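Exopolyphosphatase (Cytophaga hutchinsonii, PDB 3MDQ) probably hydrolyses inorganic polyphosphate, releasing orthophosphate from the chain ends. Local coordinates at residues A[60-63]-A[64-67]; A[182-185]-A[186-190]. All coordinates share one frame; numbering follows the deposited sequence. Where two conformers were deposited one is given.

Contact 1 (A[60-63]-A[64-67])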
ATOM      1  N   ASP A  60       2.014 -19.082   8.505  0.60  9.15           N
ATOM      2  CA  ASP A  60       1.829 -18.793   9.933  0.60 10.81           C
ATOM      3  C   ASP A  60       0.785 -17.702  10.097  0.60 11.00           C
ATOM      4  O   ASP A  60      -0.177 -17.830  10.844  0.60  9.65           O
ATOM      5  CB  ASP A  60       3.149 -18.338  10.546  0.60 10.87           C
ATOM      6  CG  ASP A  60       3.024 -18.002  12.027  0.60 16.31           C
ATOM      7  OD1 ASP A  60       2.545 -18.871  12.786  0.60 20.04           O
ATOM      8  OD2 ASP A  60       3.420 -16.895  12.430  0.60 26.67           O
ATOM      9  N   THR A  61       0.948 -16.623   9.359  1.00  9.96           N
ATOM     10  CA  THR A  61       0.039 -15.501   9.471  1.00  9.28           C
ATOM     11  C   THR A  61      -1.368 -15.880   9.018  1.00  8.97           C
ATOM     12  O   THR A  61      -2.343 -15.509   9.666  1.00  9.82           O
ATOM     13  CB  THR A  61       0.556 -14.306   8.659  1.00  9.17           C
ATOM     14  OG1 THR A  61       1.711 -13.775   9.328  1.00 13.02           O
ATOM     15  CG2 THR A  61      -0.489 -13.184   8.536  1.00 11.03           C
ATOM     16  N   LEU A  62      -1.458 -16.630   7.927  1.00  9.44           N
ATOM     17  CA  LEU A  62      -2.768 -17.026   7.436  1.00  8.37           C
ATOM     18  C   LEU A  62      -3.508 -17.991   8.388  1.00  8.68           C
ATOM     19  O   LEU A  62      -4.742 -17.928   8.495  1.00  9.47           O
ATOM     20  CB  LEU A  62      -2.695 -17.523   5.983  1.00  9.28           C
ATOM     21  CG  LEU A  62      -2.354 -16.377   4.994  1.00 11.70           C
ATOM     22  CD1 LEU A  62      -2.011 -16.936   3.648  1.00 14.74           C
ATOM     23  CD2 LEU A  62      -3.450 -15.335   4.881  1.00 12.05           C
ATOM     24  N   LYS A  63      -2.765 -18.845   9.112  1.00  8.99           N
ATOM     25  CA  LYS A  63      -3.365 -19.702  10.116  1.00  7.44           C
ATOM     26  C   LYS A  63      -3.955 -18.840  11.224  1.00 10.28           C
ATOM     27  O   LYS A  63      -5.069 -19.079  11.685  1.00  7.78           O
ATOM     28  CB  LYS A  63      -2.355 -20.705  10.661  1.00  8.96           C
ATOM     29  CG  LYS A  63      -1.985 -21.824   9.671  1.00 10.80           C
ATOM     30  CD  LYS A  63      -0.980 -22.822  10.219  1.00 12.32           C
ATOM     31  CE  LYS A  63      -1.595 -23.787  11.254  1.00 11.43           C
ATOM     32  NZ  LYS A  63      -2.651 -24.692  10.650  1.00 11.27           N
ATOM     33  N   LYS A  64      -3.226 -17.807  11.644  1.00  7.67           N
ATOM     34  CA  LYS A  64      -3.757 -16.877  12.621  1.00  7.73           C
ATOM     35  C   LYS A  64      -4.968 -16.087  12.130  1.00  8.36           C
ATOM     36  O   LYS A  64      -5.946 -15.913  12.859  1.00  8.40           O
ATOM     37  CB  LYS A  64      -2.653 -15.953  13.113  1.00  9.51           C
ATOM     38  CG  LYS A  64      -1.609 -16.707  13.939  1.00 14.02           C
ATOM     39  CD  LYS A  64      -0.404 -15.826  14.278  1.00 21.39           C
ATOM     40  CE  LYS A  64       0.655 -16.642  15.020  1.00 30.14           C
ATOM     41  NZ  LYS A  64       1.935 -15.915  15.147  1.00 36.58           N
ATOM     42  N   PHE A  65      -4.921 -15.617  10.889  1.00  8.13           N
ATOM     43  CA  PHE A  65      -6.057 -14.911  10.320  1.00  8.39           C
ATOM     44  C   PHE A  65      -7.278 -15.828  10.195  1.00  9.27           C
ATOM     45  O   PHE A  65      -8.400 -15.401  10.435  1.00  8.91           O
ATOM     46  CB  PHE A  65      -5.705 -14.355   8.928  1.00 10.84           C
ATOM     47  CG  PHE A  65      -4.862 -13.069   8.940  1.00 11.36           C
ATOM     48  CD1 PHE A  65      -4.300 -12.523  10.109  1.00 10.44           C
ATOM     49  CD2 PHE A  65      -4.567 -12.447   7.736  1.00 10.08           C
ATOM     50  CE1 PHE A  65      -3.544 -11.326  10.057  1.00 12.14           C
ATOM     51  CE2 PHE A  65      -3.811 -11.244   7.705  1.00  9.71           C
ATOM     52  CZ  PHE A  65      -3.323 -10.710   8.841  1.00 12.54           C
ATOM     53  N   ARG A  66      -7.063 -17.092   9.836  1.00  9.95           N
ATOM     54  CA  ARG A  66      -8.163 -18.047   9.730  1.00  8.84           C
ATOM     55  C   ARG A  66      -8.852 -18.210  11.094  1.00  7.52           C
ATOM     56  O   ARG A  66     -10.101 -18.199  11.168  1.00  7.29           O
ATOM     57  CB  ARG A  66      -7.652 -19.377   9.195  1.00  9.00           C
ATOM     58  CG  ARG A  66      -8.678 -20.511   9.217  1.00  9.16           C
ATOM     59  CD  ARG A  66      -9.747 -20.414   8.152  1.00 12.16           C
ATOM     60  NE  ARG A  66     -10.988 -21.077   8.557  1.00 11.35           N
ATOM     61  CZ  ARG A  66     -11.794 -21.824   7.800  1.00 12.90           C
ATOM     62  NH1 ARG A  66     -11.458 -22.241   6.589  1.00 12.60           N
ATOM     63  NH2 ARG A  66     -12.933 -22.241   8.324  1.00  9.94           N
ATOM     64  N   VAL A  67      -8.069 -18.293  12.177  1.00  7.10           N
ATOM     65  CA  VAL A  67      -8.685 -18.355  13.498  1.00  7.10           C
ATOM     66  C   VAL A  67      -9.568 -17.138  13.743  1.00  7.25           C
ATOM     67  O   VAL A  67     -10.664 -17.255  14.239  1.00  8.20           O
ATOM     68  CB  VAL A  67      -7.648 -18.462  14.638  1.00  6.95           C
ATOM     69  CG1 VAL A  67      -8.343 -18.286  16.000  1.00  9.12           C
ATOM     70  CG2 VAL A  67      -6.912 -19.809  14.574  1.00  9.65           C
TER
HETATM   71  O   HOH W   1       3.503 -18.977  15.025  1.00 42.05           O
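Thr-61 and Phe-65 meet one turn apart on the amphipathic helix 52-71, which packs on the mixed five-stranded sheet of an actin-like (ASKHA) fold. The Thr-61 methyl CG2 stands over the centre of the Phe-65 ring in a CH-pi contact, 3.8 Å from CG2 to the ring centroid and 13° off the ring normal. Leu-62 CD2 approaches the same ring obliquely, 4.2 Å from Phe-65 CD2. On the exposed side, Lys-64 extends its chain beyond CG to reach the aspartate of the preceding turn. In the conformer described, Lys-64 NZ makes a salt bridge to Asp-60 OD2 at 3.2 Å, meeting that oxygen on its syn side, 24° out of the carboxylate plane; a second Asp-60 conformer may not keep it. Behind these groups run i to i+4 backbone bonds, including Phe-65 N to Thr-61 O at 2.9 Å. Phe-16 and Ile-9 of the sheet strands touch both Leu-62 and Phe-65, and Leu-62 also packs on Ile-98 of helix 91-102. The rotation of Thr-61 is fixed from this outer shell as well: OG1 stands beside the backbone N (chi1 -71°) and is hydrogen-bonded with Ser-36 OG, which leaves CG2 anti to N and over the ring.

Contact 2 (A[182-185]-A[186-190])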
ATOM      1  N   VAL A 182      20.949  10.644  -6.781  1.00 10.37           N
ATOM      2  CA  VAL A 182      21.081  10.667  -8.236  1.00  9.67           C
ATOM      3  C   VAL A 182      20.599   9.322  -8.820  1.00  9.46           C
ATOM      4  O   VAL A 182      19.838   9.251  -9.792  1.00 10.69           O
ATOM      5  CB  VAL A 182      22.532  10.966  -8.686  1.00 10.51           C
ATOM      6  CG1 VAL A 182      22.673  10.812 -10.240  1.00 12.29           C
ATOM      7  CG2 VAL A 182      22.966  12.390  -8.215  1.00 11.77           C
HETATM    8  N   MSE A 183      21.087   8.219  -8.252  1.00  8.91           N
HETATM    9  CA  MSE A 183      20.719   6.875  -8.694  1.00 10.24           C
HETATM   10  C   MSE A 183      19.201   6.705  -8.685  1.00  9.60           C
HETATM   11  O   MSE A 183      18.602   6.202  -9.664  1.00  9.45           O
HETATM   12  CB  MSE A 183      21.384   5.851  -7.772  1.00  9.96           C
HETATM   13  CG  MSE A 183      20.808   4.432  -7.770  1.00  9.57           C
HETATM   14 SE   MSE A 183      21.898   3.305  -6.642  0.75 12.04          SE
HETATM   15  CE  MSE A 183      21.104   3.802  -5.007  1.00 11.60           C
HETATM   16  N   MSE A 184      18.544   7.088  -7.590  0.80  9.42           N
HETATM   17  CA  MSE A 184      17.108   6.789  -7.482  0.80 10.40           C
HETATM   18  C   MSE A 184      16.253   7.639  -8.413  0.80  9.31           C
HETATM   19  O   MSE A 184      15.343   7.157  -9.110  0.80 10.90           O
HETATM   20  CB  MSE A 184      16.585   6.895  -6.022  0.80 11.42           C
HETATM   21  CG  MSE A 184      17.225   5.920  -5.033  0.80  9.83           C
HETATM   22 SE   MSE A 184      17.273   4.102  -5.656  0.60 14.68          SE
HETATM   23  CE  MSE A 184      15.446   3.875  -6.131  0.80  7.29           C
ATOM     24  N   HIS A 185      16.584   8.915  -8.498  0.60  9.58           N
ATOM     25  CA  HIS A 185      15.819   9.797  -9.369  0.60  9.00           C
ATOM     26  C   HIS A 185      16.092   9.561 -10.854  0.60  8.91           C
ATOM     27  O   HIS A 185      15.229   9.811 -11.719  0.60  9.79           O
ATOM     28  CB  HIS A 185      16.017  11.266  -8.978  0.60 10.96           C
ATOM     29  CG  HIS A 185      15.358  11.621  -7.676  0.60 10.93           C
ATOM     30  ND1 HIS A 185      13.989  11.770  -7.558  0.60 13.63           N
ATOM     31  CD2 HIS A 185      15.863  11.805  -6.435  0.60 21.32           C
ATOM     32  CE1 HIS A 185      13.690  12.029  -6.301  0.60 15.44           C
ATOM     33  NE2 HIS A 185      14.807  12.072  -5.602  0.60 18.88           N
ATOM     34  N   ASN A 186      17.297   9.094 -11.173  1.00  8.27           N
ATOM     35  CA  ASN A 186      17.554   8.653 -12.543  1.00  8.60           C
ATOM     36  C   ASN A 186      16.715   7.440 -12.888  1.00  8.99           C
ATOM     37  O   ASN A 186      16.142   7.338 -13.971  1.00  9.78           O
ATOM     38  CB  ASN A 186      19.030   8.335 -12.702  1.00  8.44           C
ATOM     39  CG  ASN A 186      19.374   7.882 -14.117  1.00  8.18           C
ATOM     40  OD1 ASN A 186      19.296   8.678 -15.055  1.00  9.37           O
ATOM     41  ND2 ASN A 186      19.811   6.633 -14.260  1.00  8.56           N
ATOM     42  N   TYR A 187      16.653   6.487 -11.985  1.00  7.12           N
ATOM     43  CA  TYR A 187      15.811   5.304 -12.206  1.00  8.40           C
ATOM     44  C   TYR A 187      14.354   5.693 -12.337  1.00  9.49           C
ATOM     45  O   TYR A 187      13.652   5.223 -13.249  1.00  9.48           O
ATOM     46  CB  TYR A 187      15.974   4.300 -11.101  1.00  8.81           C
ATOM     47  CG  TYR A 187      15.134   3.060 -11.234  1.00  8.40           C
ATOM     48  CD1 TYR A 187      15.309   2.193 -12.288  1.00 10.53           C
ATOM     49  CD2 TYR A 187      14.175   2.736 -10.301  1.00  9.94           C
ATOM     50  CE1 TYR A 187      14.570   1.029 -12.411  1.00 11.74           C
ATOM     51  CE2 TYR A 187      13.441   1.574 -10.420  1.00 13.19           C
ATOM     52  CZ  TYR A 187      13.632   0.735 -11.461  1.00 13.26           C
ATOM     53  OH  TYR A 187      12.905  -0.425 -11.594  1.00 19.08           O
ATOM     54  N   PHE A 188      13.879   6.540 -11.441  1.00  9.36           N
ATOM     55  CA  PHE A 188      12.476   6.984 -11.543  1.00  9.51           C
ATOM     56  C   PHE A 188      12.171   7.720 -12.866  1.00 11.02           C
ATOM     57  O   PHE A 188      11.097   7.499 -13.461  1.00 11.21           O
ATOM     58  CB  PHE A 188      12.059   7.847 -10.344  1.00 10.23           C
ATOM     59  CG  PHE A 188      12.138   7.149  -8.986  1.00 10.17           C
ATOM     60  CD1 PHE A 188      11.874   5.778  -8.844  1.00 11.19           C
ATOM     61  CD2 PHE A 188      12.443   7.892  -7.857  1.00 11.42           C
ATOM     62  CE1 PHE A 188      11.957   5.195  -7.599  1.00 12.46           C
ATOM     63  CE2 PHE A 188      12.493   7.304  -6.606  1.00  9.96           C
ATOM     64  CZ  PHE A 188      12.265   5.974  -6.485  1.00 13.50           C
ATOM     65  N   ASP A 189      13.109   8.537 -13.335  1.00  9.69           N
ATOM     66  CA  ASP A 189      12.997   9.177 -14.637  1.00 11.44           C
ATOM     67  C   ASP A 189      12.751   8.149 -15.743  1.00 11.93           C
ATOM     68  O   ASP A 189      11.964   8.386 -16.654  1.00 14.12           O
ATOM     69  CB  ASP A 189      14.267   9.928 -15.009  1.00 12.15           C
ATOM     70  CG  ASP A 189      14.439  11.253 -14.304  1.00 16.37           C
ATOM     71  OD1 ASP A 189      13.483  11.789 -13.700  1.00 15.63           O
ATOM     72  OD2 ASP A 189      15.570  11.789 -14.348  1.00 14.50           O
ATOM     73  N   GLU A 190      13.446   7.015 -15.698  1.00  9.74           N
ATOM     74  CA  GLU A 190      13.320   5.985 -16.724  1.00 11.81           C
ATOM     75  C   GLU A 190      11.994   5.217 -16.613  1.00 13.99           C
ATOM     76  O   GLU A 190      11.355   4.925 -17.631  1.00 18.28           O
ATOM     77  CB  GLU A 190      14.518   5.019 -16.646  1.00 12.86           C
ATOM     78  CG  GLU A 190      15.862   5.651 -17.024  1.00 13.19           C
ATOM     79  CD  GLU A 190      15.868   6.246 -18.421  1.00 19.56           C
ATOM     80  OE1 GLU A 190      15.397   5.560 -19.335  1.00 26.48           O
ATOM     81  OE2 GLU A 190      16.251   7.425 -18.567  1.00 22.44           O
TER
HETATM   82  O   HOH W   2      20.060   4.938 -11.826  1.00 10.04           O
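From Val-182 to Asp-189 the backbone is regular alpha-helix, each amide from Asn-186 to Asp-189 bonding the carbonyl four residues earlier, with Phe-188 N to Met-184 O the shortest at 2.8 Å. That same carbonyl also lies over one face of the Phe-188 ring: Met-184 O sits 3.1 Å from the ring plane, offset toward the rim. In the conformers described, the chain of selenomethionine Met-184 bends at chi2 (-49°) and chi3 (-52°), bringing CE to 3.8 Å from Phe-188 CZ, and His-185 offers its face to the edge of Phe-188 in an offset edge-to-face pair, planes at 86° and centroids 6.0 Å apart. At exposed Asn-186 a water joins the turns, donating to Met-183 O at 2.9 Å and accepting from Asn-186 ND2 at 3.0 Å. Replacing Phe-188 with alanine would probably deprive the Met-184 methyl and the His-185 face of their shared aromatic partner. Helix 178-191 packs against two other helices: Met-184, Tyr-187 and Phe-188 lean on Leu-166 of helix 163-169, while His-282 of helix 267-286 bonds His-185 ND1 and meets the Phe-188 ring edge-to-face.

Contact 1 comes first along the chain, and contact 2 opens more than a hundred residues later. Their centres are 39 Å apart, on opposite sides of the chain's centre, and their nearest atoms are about 27 Å apart, so neither touches the other. Helix 52-71 lies against the five-stranded sheet containing strands 5-11 and 15-24, whereas helix 178-191 packs among helices 163-169 and 267-286, in the half of the chain built round the six-stranded sheet. The pair thus marks the outer flanks of the two lobes of an actin-like fold, and each contact lies on a surface helix of its own lobe.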